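Local coordinates for CBIX (Paracoccus pantotrophus, PDB 4CCS), which probably inserts ferrous iron into sirohydrochlorin, acting as the terminal chelatase of siroheme biosynthesis in denitrifying bacteria, at residues A[16-20]-A[41-46]; A[30-36]-A[219-224]; A[53-57]-A[82-87]; A[105-110]-A[175-179]. One frame throughout, in Å; residues are numbered along the deposited sequence.

Contact 1. Residues A[16-20]-A[41-46]; sequences PAPQQ and GATLAM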
loop_
_atom_site.group_PDB
_atom_site.type_symbol
_atom_site.label_atom_id
_atom_site.label_comp_id
_atom_site.label_asym_id
_atom_site.label_seq_id
_atom_site.Cartn_x
_atom_site.Cartn_y
_atom_site.Cartn_z
ATOM N N PRO A 16 6.977 3.976 18.128
ATOM C CA PRO A 16 5.948 3.083 17.584
ATOM C C PRO A 16 4.507 3.482 17.938
ATOM O O PRO A 16 3.584 2.970 17.302
ATOM C CB PRO A 16 6.302 1.705 18.161
ATOM C CG PRO A 16 7.180 1.955 19.310
ATOM C CD PRO A 16 7.798 3.307 19.168
ATOM N N ALA A 17 4.305 4.342 18.957
ATOM C CA ALA A 17 2.948 4.707 19.404
ATOM C C ALA A 17 2.081 5.375 18.298
ATOM O O ALA A 17 0.961 4.899 18.088
ATOM C CB ALA A 17 2.990 5.556 20.673
ATOM N N PRO A 18 2.590 6.405 17.546
ATOM C CA PRO A 18 1.727 6.967 16.485
ATOM C C PRO A 18 1.505 5.970 15.327
ATOM O O PRO A 18 0.441 5.970 14.714
ATOM C CB PRO A 18 2.446 8.243 16.051
ATOM C CG PRO A 18 3.840 8.127 16.569
ATOM C CD PRO A 18 3.758 7.276 17.800
ATOM N N GLN A 19 2.464 5.054 15.106
ATOM C CA GLN A 19 2.341 4.030 14.061
ATOM C C GLN A 19 1.226 3.048 14.447
ATOM O O GLN A 19 0.412 2.677 13.601
ATOM C CB GLN A 19 3.669 3.284 13.874
ATOM C CG GLN A 19 4.743 4.147 13.185
ATOM C CD GLN A 19 6.044 3.408 13.046
ATOM O OE1 GLN A 19 6.123 2.370 12.401
ATOM N NE2 GLN A 19 7.120 3.948 13.602
ATOM N N GLN A 20 1.169 2.673 15.732
ATOM C CA GLN A 20 0.131 1.776 16.269
ATOM C C GLN A 20 -1.247 2.434 16.200
ATOM O O GLN A 20 -2.196 1.780 15.755
ATOM C CB GLN A 20 0.474 1.343 17.706
ATOM C CG GLN A 20 -0.561 0.400 18.368
ATOM C CD GLN A 20 -0.701 -0.948 17.690
ATOM O OE1 GLN A 20 0.217 -1.447 17.039
ATOM N NE2 GLN A 20 -1.809 -1.640 17.933
ATOM N N GLY A 41 -5.933 -3.682 14.746
ATOM C CA GLY A 41 -4.752 -3.290 13.979
ATOM C C GLY A 41 -3.466 -3.391 14.803
ATOM O O GLY A 41 -3.491 -3.267 16.035
ATOM N N ALA A 42 -2.340 -3.619 14.114
ATOM C CA ALA A 42 -1.024 -3.716 14.751
ATOM C C ALA A 42 0.096 -3.290 13.818
ATOM O O ALA A 42 0.038 -3.522 12.607
ATOM C CB ALA A 42 -0.772 -5.153 15.217
ATOM N N THR A 43 1.138 -2.687 14.401
ATOM C CA THR A 43 2.355 -2.353 13.673
ATOM C C THR A 43 3.448 -3.231 14.229
ATOM O O THR A 43 3.551 -3.374 15.453
ATOM C CB THR A 43 2.733 -0.867 13.738
ATOM O OG1 THR A 43 3.998 -0.740 13.073
ATOM C CG2 THR A 43 2.849 -0.331 15.175
ATOM N N LEU A 44 4.278 -3.799 13.342
ATOM C CA LEU A 44 5.402 -4.632 13.759
ATOM C C LEU A 44 6.491 -3.809 14.480
ATOM O O LEU A 44 7.415 -4.400 15.042
ATOM C CB LEU A 44 5.959 -5.461 12.584
ATOM C CG LEU A 44 4.978 -6.492 11.980
ATOM C CD1 LEU A 44 5.585 -7.183 10.783
ATOM C CD2 LEU A 44 4.506 -7.519 13.026
ATOM N N ALA A 45 6.355 -2.452 14.514
ATOM C CA ALA A 45 7.307 -1.596 15.267
ATOM C C ALA A 45 7.001 -1.691 16.780
ATOM O O ALA A 45 7.835 -1.317 17.606
ATOM C CB ALA A 45 7.207 -0.138 14.808
ATOM N N MET A 46 5.799 -2.186 17.138
ATOM C CA MET A 46 5.366 -2.295 18.521
ATOM C C MET A 46 5.744 -3.669 19.070
ATOM O O MET A 46 5.374 -4.680 18.452
ATOM C CB MET A 46 3.842 -2.026 18.614
ATOM C CG MET A 46 3.318 -1.836 20.026
ATOM S SD MET A 46 4.041 -0.420 20.891
ATOM C CE MET A 46 3.027 0.924 20.291
HETATM O O HOH W 1 4.041 1.103 11.098
#
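Gln20 reaches from helix 16-30 to the backbone of strand 38-43 and meets it with both ends of its amide. Its CB rests on the CE methyl of Met46 at 3.7 Å, and CG lies close to the same methyl. CG stands anti to the backbone N (chi1 180°), and a bend at chi2 turns CD toward the strand near Ala42. There OE1 accepts Thr43 N at 3.1 Å, with an N-H...O angle of 153° and the donor somewhat tilted from the carbonyl plane. NE2 bonds to Glu24 OE2 and gives a second, weak bond to Gly41 O at 3.0 Å. Glutamine suits the place because one flat group answers both the C=O and the N-H that flank Ala42.

Helix and strand belong to the beta-alpha-beta unit of strand 4-9, helix 16-30 and strand 38-43, and the contact lies where the helix begins and the strand ends. Beyond the strand the chain folds into a type I turn from Thr43 to Met46. Thr43 OG1 accepts Ala45 N at 3.3 Å, an ST turn, and donates to a water at 2.7 Å. That water in turn donates to Gln19 OE1, which also accepts from Gln12 N. Compact Ala45 lets the ring of Pro16 come close, CB to CB at 3.9 Å.

Contact 2. Residues A[30-36]-A[219-224]; sequences VAPLVPQ and IAESIK
Val30 and Ala220 bring the two backbones nearest, CA to CA 5.7 Å, where helix 16-30 gives way to a short 3-10 turn beside helix 215-226. Ala220 is the low point of the helix surface: its CB meets Val34 CG2 at 3.5 Å and Leu33 CB at 3.6 Å, and the short methyl of Ala220 suits this close approach. The branched residues fill the ground around it. Val30 spreads its two methyls along one face of the helix, CG1 touching Ile223 CD1 at 3.7 Å while CG2 lies against Ile219 CB at 4.0 Å. With CG1 anti to the backbone N (chi1 -164°), Val34 sends that methyl to Ile223 CG2 at 3.8 Å and the other to Ala220. Ile219 and Ile223 also touch strand 4-9, so the C-terminal helix packs back onto the first sheet of the chain.

Toward solvent the contact turns to the aliphatic part of Lys224. Its CG lies near Val34 CG1 and Gln36 NE2, and its CE passes Leu33 O at 3.5 Å. A bend at chi3 carries NZ to Glu221 OE2, a salt bridge of 3.1 Å that meets the oxygen from above the carboxylate plane. With an alanine in place of Lys224, the Glu221 carboxylate is likely to lose its partner charge and Val34 its cover along this margin. The chemistry joining the segments is thus mainly apolar, and the charged pair lies within the helix, which implies adhesion through shape rather than polar pairing between the segments.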
loop_
_atom_site.group_PDB
_atom_site.type_symbol
_atom_site.label_atom_id
_atom_site.label_comp_id
_atom_site.label_asym_id
_atom_site.label_seq_id
_atom_site.Cartn_x
_atom_site.Cartn_y
_atom_site.Cartn_z
ATOM N N VAL A 30 -12.440 -0.488 9.096
ATOM C CA VAL A 30 -12.708 -1.811 8.517
ATOM C C VAL A 30 -13.834 -2.512 9.321
ATOM O O VAL A 30 -14.778 -3.048 8.728
ATOM C CB VAL A 30 -11.408 -2.676 8.431
ATOM C CG1 VAL A 30 -11.696 -4.135 8.057
ATOM C CG2 VAL A 30 -10.388 -2.065 7.465
ATOM N N ALA A 31 -13.717 -2.481 10.669
ATOM C CA ALA A 31 -14.595 -3.134 11.650
ATOM C C ALA A 31 -16.126 -3.090 11.330
ATOM O O ALA A 31 -16.680 -4.180 11.202
ATOM C CB ALA A 31 -14.321 -2.597 13.054
ATOM N N PRO A 32 -16.799 -1.902 11.156
ATOM C CA PRO A 32 -18.257 -1.924 10.879
ATOM C C PRO A 32 -18.670 -2.562 9.543
ATOM O O PRO A 32 -19.861 -2.817 9.329
ATOM C CB PRO A 32 -18.662 -0.453 10.952
ATOM C CG PRO A 32 -17.427 0.300 10.636
ATOM C CD PRO A 32 -16.313 -0.506 11.220
ATOM N N LEU A 33 -17.684 -2.858 8.672
ATOM C CA LEU A 33 -17.895 -3.458 7.359
ATOM C C LEU A 33 -17.757 -4.986 7.359
ATOM O O LEU A 33 -18.102 -5.614 6.358
ATOM C CB LEU A 33 -16.970 -2.797 6.308
ATOM C CG LEU A 33 -16.942 -1.261 6.273
ATOM C CD1 LEU A 33 -15.897 -0.763 5.307
ATOM C CD2 LEU A 33 -18.305 -0.672 5.916
ATOM N N VAL A 34 -17.245 -5.586 8.464
ATOM C CA VAL A 34 -17.087 -7.043 8.636
ATOM C C VAL A 34 -17.709 -7.443 10.008
ATOM O O VAL A 34 -16.961 -7.819 10.913
ATOM C CB VAL A 34 -15.614 -7.548 8.521
ATOM C CG1 VAL A 34 -15.552 -9.060 8.312
ATOM C CG2 VAL A 34 -14.847 -6.830 7.431
ATOM N N PRO A 35 -19.067 -7.370 10.168
ATOM C CA PRO A 35 -19.692 -7.696 11.462
ATOM C C PRO A 35 -19.429 -9.108 11.996
ATOM O O PRO A 35 -19.410 -9.293 13.211
ATOM C CB PRO A 35 -21.187 -7.444 11.215
ATOM C CG PRO A 35 -21.238 -6.522 10.055
ATOM C CD PRO A 35 -20.097 -6.964 9.186
ATOM N N GLN A 36 -19.182 -10.088 11.109
ATOM C CA GLN A 36 -18.910 -11.477 11.492
ATOM C C GLN A 36 -17.494 -11.695 12.084
ATOM O O GLN A 36 -17.158 -12.811 12.482
ATOM C CB GLN A 36 -19.188 -12.443 10.318
ATOM C CG GLN A 36 -18.324 -12.209 9.069
ATOM C CD GLN A 36 -18.945 -11.277 8.042
ATOM O OE1 GLN A 36 -19.212 -10.099 8.306
ATOM N NE2 GLN A 36 -19.116 -11.760 6.815
ATOM N N ILE A 219 -10.340 -3.712 2.080
ATOM C CA ILE A 219 -9.816 -4.683 3.057
ATOM C C ILE A 219 -10.964 -5.579 3.569
ATOM O O ILE A 219 -10.804 -6.797 3.640
ATOM C CB ILE A 219 -9.057 -3.969 4.212
ATOM C CG1 ILE A 219 -7.872 -3.122 3.661
ATOM C CG2 ILE A 219 -8.586 -4.985 5.273
ATOM C CD1 ILE A 219 -7.043 -2.324 4.759
ATOM N N ALA A 220 -12.108 -4.967 3.911
ATOM C CA ALA A 220 -13.292 -5.697 4.380
ATOM C C ALA A 220 -13.715 -6.804 3.382
ATOM O O ALA A 220 -13.988 -7.934 3.798
ATOM C CB ALA A 220 -14.442 -4.726 4.602
ATOM N N GLU A 221 -13.717 -6.485 2.064
ATOM C CA GLU A 221 -14.114 -7.459 1.034
ATOM C C GLU A 221 -13.139 -8.603 0.946
ATOM O O GLU A 221 -13.572 -9.739 0.782
ATOM C CB GLU A 221 -14.379 -6.808 -0.346
ATOM C CG GLU A 221 -15.516 -5.790 -0.341
ATOM C CD GLU A 221 -16.892 -6.249 0.124
ATOM O OE1 GLU A 221 -17.191 -7.457 0.018
ATOM O OE2 GLU A 221 -17.684 -5.391 0.570
ATOM N N SER A 222 -11.832 -8.330 1.145
ATOM C CA SER A 222 -10.802 -9.359 1.157
ATOM C C SER A 222 -10.900 -10.272 2.392
ATOM O O SER A 222 -10.642 -11.466 2.272
ATOM C CB SER A 222 -9.415 -8.738 1.013
ATOM O OG SER A 222 -9.305 -8.229 -0.305
ATOM N N ILE A 223 -11.296 -9.719 3.560
ATOM C CA ILE A 223 -11.502 -10.487 4.797
ATOM C C ILE A 223 -12.744 -11.408 4.613
ATOM O O ILE A 223 -12.643 -12.621 4.821
ATOM C CB ILE A 223 -11.657 -9.566 6.047
ATOM C CG1 ILE A 223 -10.332 -8.807 6.372
ATOM C CG2 ILE A 223 -12.124 -10.383 7.266
ATOM C CD1 ILE A 223 -10.526 -7.580 7.271
ATOM N N LYS A 224 -13.893 -10.814 4.228
ATOM C CA LYS A 224 -15.176 -11.499 3.980
ATOM C C LYS A 224 -15.016 -12.691 3.027
ATOM O O LYS A 224 -15.591 -13.747 3.279
ATOM C CB LYS A 224 -16.221 -10.520 3.427
ATOM C CG LYS A 224 -16.864 -9.629 4.484
ATOM C CD LYS A 224 -18.074 -8.871 3.942
ATOM C CE LYS A 224 -17.744 -7.483 3.447
ATOM N NZ LYS A 224 -18.964 -6.737 3.044
#

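Contact 3. Residues A[53-57]-A[82-87]; sequences ADDET and GAPKAR
Asp54 OD1, in a residue whose backbone C lies 3.6 Å from Ala83 CB, is gripped by two donors from opposite faces of its carboxylate. Thr57 OG1 donates to it at 2.8 Å and Glu56 N at 3.3 Å, the latter making an Asx turn. The same residues form a type I turn, Asp54 to Thr57, which meets a second type I turn, Ala83 to Ala86, at the N-terminal ends of neighbouring strands 57-61 and 87-88 of the first parallel sheet. Aspartate suits the first position because its short carboxylate can curl back over its own turn.

Across the contact the work falls to Asp55. CG lies anti to the carbonyl carbon (chi1 -79°), which lets OD1 reach over Pro84 CD and take Lys85 N at 2.8 Å. This N-H comes from above the carboxylate plane, with an N-H...O angle of 157°. The Lys85 ammonium stays well away, NZ 5.4 Å from Asp55 OD2, so the main-chain N-H and not the charge makes the tie. Without the carboxylate, as with an alanine here, the Lys85 N-H would probably lose this acceptor and the second turn be less firmly tied to the first.

Gly82, just after helix 68-80, has a positive phi at which a CB would strike the preceding carbonyl O. Where the strands start, Arg87 N gives Thr57 O a weak bond of 3.2 Å, and the pairing continues to Ile59. Small Ala86 fits beneath the first turn, its CB 3.5 Å from Asp54 O and 3.6 Å from Thr57 O.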
loop_
_atom_site.group_PDB
_atom_site.type_symbol
_atom_site.label_atom_id
_atom_site.label_comp_id
_atom_site.label_asym_id
_atom_site.label_seq_id
_atom_site.Cartn_x
_atom_site.Cartn_y
_atom_site.Cartn_z
ATOM N N ALA A 53 -2.904 -12.485 18.589
ATOM C CA ALA A 53 -3.234 -13.487 17.576
ATOM C C ALA A 53 -3.121 -14.902 18.121
ATOM O O ALA A 53 -2.299 -15.173 18.995
ATOM C CB ALA A 53 -2.319 -13.328 16.368
ATOM N N ASP A 54 -3.932 -15.811 17.567
ATOM C CA ASP A 54 -3.931 -17.237 17.890
ATOM C C ASP A 54 -4.058 -18.049 16.595
ATOM O O ASP A 54 -4.095 -17.460 15.509
ATOM C CB ASP A 54 -5.015 -17.596 18.931
ATOM C CG ASP A 54 -6.427 -17.130 18.630
ATOM O OD1 ASP A 54 -6.816 -17.123 17.435
ATOM O OD2 ASP A 54 -7.165 -16.825 19.591
ATOM N N ASP A 55 -4.117 -19.390 16.704
ATOM C CA ASP A 55 -4.216 -20.306 15.567
ATOM C C ASP A 55 -5.451 -20.103 14.674
ATOM O O ASP A 55 -5.418 -20.521 13.517
ATOM C CB ASP A 55 -4.123 -21.769 16.045
ATOM C CG ASP A 55 -2.703 -22.220 16.340
ATOM O OD1 ASP A 55 -1.758 -21.617 15.784
ATOM O OD2 ASP A 55 -2.539 -23.196 17.104
ATOM N N GLU A 56 -6.517 -19.456 15.185
ATOM C CA GLU A 56 -7.723 -19.197 14.391
ATOM C C GLU A 56 -7.832 -17.732 13.923
ATOM O O GLU A 56 -8.894 -17.310 13.460
ATOM C CB GLU A 56 -8.990 -19.666 15.136
ATOM C CG GLU A 56 -9.245 -21.164 15.017
ATOM C CD GLU A 56 -9.992 -21.606 13.770
ATOM O OE1 GLU A 56 -9.403 -21.554 12.665
ATOM O OE2 GLU A 56 -11.168 -22.018 13.901
ATOM N N THR A 57 -6.732 -16.963 14.021
ATOM C CA THR A 57 -6.715 -15.554 13.596
ATOM C C THR A 57 -6.313 -15.450 12.119
ATOM O O THR A 57 -5.430 -16.186 11.671
ATOM C CB THR A 57 -5.785 -14.703 14.516
ATOM O OG1 THR A 57 -6.182 -14.852 15.882
ATOM C CG2 THR A 57 -5.784 -13.212 14.164
ATOM N N GLY A 82 2.743 -17.727 19.659
ATOM C CA GLY A 82 1.733 -18.714 20.038
ATOM C C GLY A 82 0.688 -18.952 18.945
ATOM O O GLY A 82 -0.332 -19.591 19.219
ATOM N N ALA A 83 0.948 -18.466 17.707
ATOM C CA ALA A 83 0.030 -18.597 16.568
ATOM C C ALA A 83 0.676 -19.197 15.281
ATOM O O ALA A 83 0.683 -18.508 14.251
ATOM C CB ALA A 83 -0.600 -17.243 16.268
ATOM N N PRO A 84 1.185 -20.475 15.311
ATOM C CA PRO A 84 1.784 -21.062 14.100
ATOM C C PRO A 84 0.798 -21.332 12.964
ATOM O O PRO A 84 1.183 -21.231 11.799
ATOM C CB PRO A 84 2.427 -22.361 14.608
ATOM C CG PRO A 84 1.710 -22.675 15.862
ATOM C CD PRO A 84 1.456 -21.340 16.479
ATOM N N LYS A 85 -0.458 -21.679 13.297
ATOM C CA LYS A 85 -1.498 -21.981 12.314
ATOM C C LYS A 85 -2.325 -20.758 11.882
ATOM O O LYS A 85 -3.321 -20.930 11.173
ATOM C CB LYS A 85 -2.403 -23.125 12.805
ATOM C CG LYS A 85 -1.789 -24.507 12.604
ATOM C CD LYS A 85 -2.656 -25.614 13.194
ATOM C CE LYS A 85 -2.049 -26.987 13.005
ATOM N NZ LYS A 85 -0.830 -27.190 13.838
ATOM N N ALA A 86 -1.909 -19.529 12.281
ATOM C CA ALA A 86 -2.598 -18.297 11.886
ATOM C C ALA A 86 -2.455 -18.097 10.369
ATOM O O ALA A 86 -1.346 -18.148 9.830
ATOM C CB ALA A 86 -2.045 -17.098 12.647
ATOM N N ARG A 87 -3.594 -17.947 9.691
ATOM C CA ARG A 87 -3.681 -17.803 8.245
ATOM C C ARG A 87 -3.326 -16.388 7.784
ATOM O O ARG A 87 -3.916 -15.420 8.253
ATOM C CB ARG A 87 -5.088 -18.202 7.776
ATOM C CG ARG A 87 -5.272 -18.270 6.264
ATOM C CD ARG A 87 -6.693 -18.681 5.926
ATOM N NE ARG A 87 -7.014 -18.437 4.522
ATOM C CZ ARG A 87 -8.243 -18.470 4.018
ATOM N NH1 ARG A 87 -9.282 -18.734 4.801
ATOM N NH2 ARG A 87 -8.444 -18.230 2.729
#

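Contact 4. Residues A[105-110]-A[175-179]; sequences LIAQAA and AICLP
Ile176 drives its CD1 methyl into the surface of helix 98-113, the tight end of a helix-on-sheet packing in an alpha/beta layered fold. Strand 175-179 is an inner strand of the second parallel sheet, and the helix runs roughly antiparallel to it, at 143°, with axes 9.7 Å apart. CD1 sits 3.8 Å from Ile106 O and equally close to Ala110 N, so it presses on the helix backbone itself. Two alanines make this approach possible: Ala110 CB is 4.0 Å from the methyl and Ala109 CB 4.1 Å. With CG1 anti to the carbonyl carbon (chi1 -64°), the long branch of Ile176 points at the helix, leaving CG2 to meet Ile106 CG1 at 4.3 Å.

Packing eases toward the start of the helical segment. Leu105, partly open to solvent, reaches Leu178 only through the two CD1 methyls, 4.4 Å apart. On this strand every second residue faces the helix, and Cys177, between Ile176 and Leu178, turns the other way, toward the opposite face of the sheet. Ile106 and Ile176 both also touch Leu122 of the neighbouring strand 121-126, which extends the apolar layer to the next strand of the sheet. Branched aliphatic residues suit such a layer because they fill it without polar atoms to satisfy. Between the tight and loose ends, Ile106 crosses Leu178 obliquely, its CD1 3.8 Å from Leu178 CD2.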
loop_
_atom_site.group_PDB
_atom_site.type_symbol
_atom_site.label_atom_id
_atom_site.label_comp_id
_atom_site.label_asym_id
_atom_site.label_seq_id
_atom_site.Cartn_x
_atom_site.Cartn_y
_atom_site.Cartn_z
ATOM N N LEU A 105 -8.831 7.290 -8.041
ATOM C CA LEU A 105 -8.104 8.420 -7.436
ATOM C C LEU A 105 -7.496 9.331 -8.498
ATOM O O LEU A 105 -7.619 10.555 -8.402
ATOM C CB LEU A 105 -7.008 7.913 -6.487
ATOM C CG LEU A 105 -7.467 7.296 -5.172
ATOM C CD1 LEU A 105 -6.327 6.527 -4.539
ATOM C CD2 LEU A 105 -7.987 8.380 -4.189
ATOM N N ILE A 106 -6.874 8.742 -9.525
ATOM C CA ILE A 106 -6.248 9.491 -10.621
ATOM C C ILE A 106 -7.297 10.234 -11.479
ATOM O O ILE A 106 -7.092 11.407 -11.825
ATOM C CB ILE A 106 -5.319 8.558 -11.435
ATOM C CG1 ILE A 106 -4.020 8.292 -10.642
ATOM C CG2 ILE A 106 -4.998 9.140 -12.799
ATOM C CD1 ILE A 106 -3.283 7.048 -11.058
ATOM N N ALA A 107 -8.425 9.562 -11.784
ATOM C CA ALA A 107 -9.527 10.167 -12.554
ATOM C C ALA A 107 -10.127 11.349 -11.778
ATOM O O ALA A 107 -10.322 12.414 -12.362
ATOM C CB ALA A 107 -10.603 9.122 -12.858
ATOM N N GLN A 108 -10.356 11.186 -10.463
ATOM C CA GLN A 108 -10.871 12.258 -9.578
ATOM C C GLN A 108 -9.898 13.458 -9.582
ATOM O O GLN A 108 -10.331 14.608 -9.751
ATOM C CB GLN A 108 -11.088 11.739 -8.134
ATOM C CG GLN A 108 -11.650 12.783 -7.150
ATOM C CD GLN A 108 -11.030 12.835 -5.756
ATOM O OE1 GLN A 108 -10.428 11.873 -5.246
ATOM N NE2 GLN A 108 -11.194 13.974 -5.073
ATOM N N ALA A 109 -8.588 13.172 -9.455
ATOM C CA ALA A 109 -7.530 14.195 -9.447
ATOM C C ALA A 109 -7.495 14.990 -10.739
ATOM O O ALA A 109 -7.507 16.220 -10.680
ATOM C CB ALA A 109 -6.173 13.555 -9.188
ATOM N N ALA A 110 -7.512 14.300 -11.905
ATOM C CA ALA A 110 -7.495 14.939 -13.226
ATOM C C ALA A 110 -8.698 15.872 -13.405
ATOM O O ALA A 110 -8.530 16.976 -13.915
ATOM C CB ALA A 110 -7.457 13.892 -14.327
ATOM N N ALA A 175 0.648 16.160 -15.444
ATOM C CA ALA A 175 1.137 14.882 -14.956
ATOM C C ALA A 175 0.664 14.682 -13.531
ATOM O O ALA A 175 0.512 15.649 -12.779
ATOM C CB ALA A 175 2.664 14.840 -15.017
ATOM N N ILE A 176 0.390 13.424 -13.167
ATOM C CA ILE A 176 -0.075 13.070 -11.828
ATOM C C ILE A 176 0.803 11.940 -11.322
ATOM O O ILE A 176 0.956 10.918 -12.004
ATOM C CB ILE A 176 -1.578 12.642 -11.802
ATOM C CG1 ILE A 176 -2.534 13.781 -12.204
ATOM C CG2 ILE A 176 -1.980 12.059 -10.443
ATOM C CD1 ILE A 176 -3.925 13.336 -12.631
ATOM N N CYS A 177 1.335 12.113 -10.105
ATOM C CA CYS A 177 2.093 11.087 -9.413
ATOM C C CYS A 177 1.255 10.507 -8.253
ATOM O O CYS A 177 0.823 11.236 -7.349
ATOM C CB CYS A 177 3.433 11.626 -8.915
ATOM S SG CYS A 177 4.389 10.417 -7.966
ATOM N N LEU A 178 1.036 9.190 -8.286
ATOM C CA LEU A 178 0.344 8.456 -7.232
ATOM C C LEU A 178 1.377 7.616 -6.447
ATOM O O LEU A 178 1.993 6.713 -7.038
ATOM C CB LEU A 178 -0.742 7.540 -7.831
ATOM C CG LEU A 178 -1.487 6.643 -6.822
ATOM C CD1 LEU A 178 -2.228 7.490 -5.729
ATOM C CD2 LEU A 178 -2.450 5.725 -7.546
ATOM N N PRO A 179 1.557 7.883 -5.129
ATOM C CA PRO A 179 2.491 7.084 -4.315
ATOM C C PRO A 179 1.825 5.763 -3.952
ATOM O O PRO A 179 0.794 5.736 -3.269
ATOM C CB PRO A 179 2.736 7.951 -3.070
ATOM C CG PRO A 179 2.380 9.344 -3.497
ATOM C CD PRO A 179 1.213 9.143 -4.441
#

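In the fold
From the N terminus, the chain closes contact 1 first, where strand 38-43 returns beside the helix it followed and completes a beta-alpha-beta unit. Contact 2 opens within that same unit and closes only near the C terminus, so contacts 1 and 2 cross. The span of contact 2 takes in both contact 3, which joins the turns leading into strands 57-61 and 87-88 of the first sheet, and contact 4, which seats helix 98-113 on the second sheet. Contacts 3 and 4 follow in series, with centres 39 Å apart on opposite sides of the chain's centre. Contact 2 thus brings the last helix back to the first sheet, after the chain has built the second.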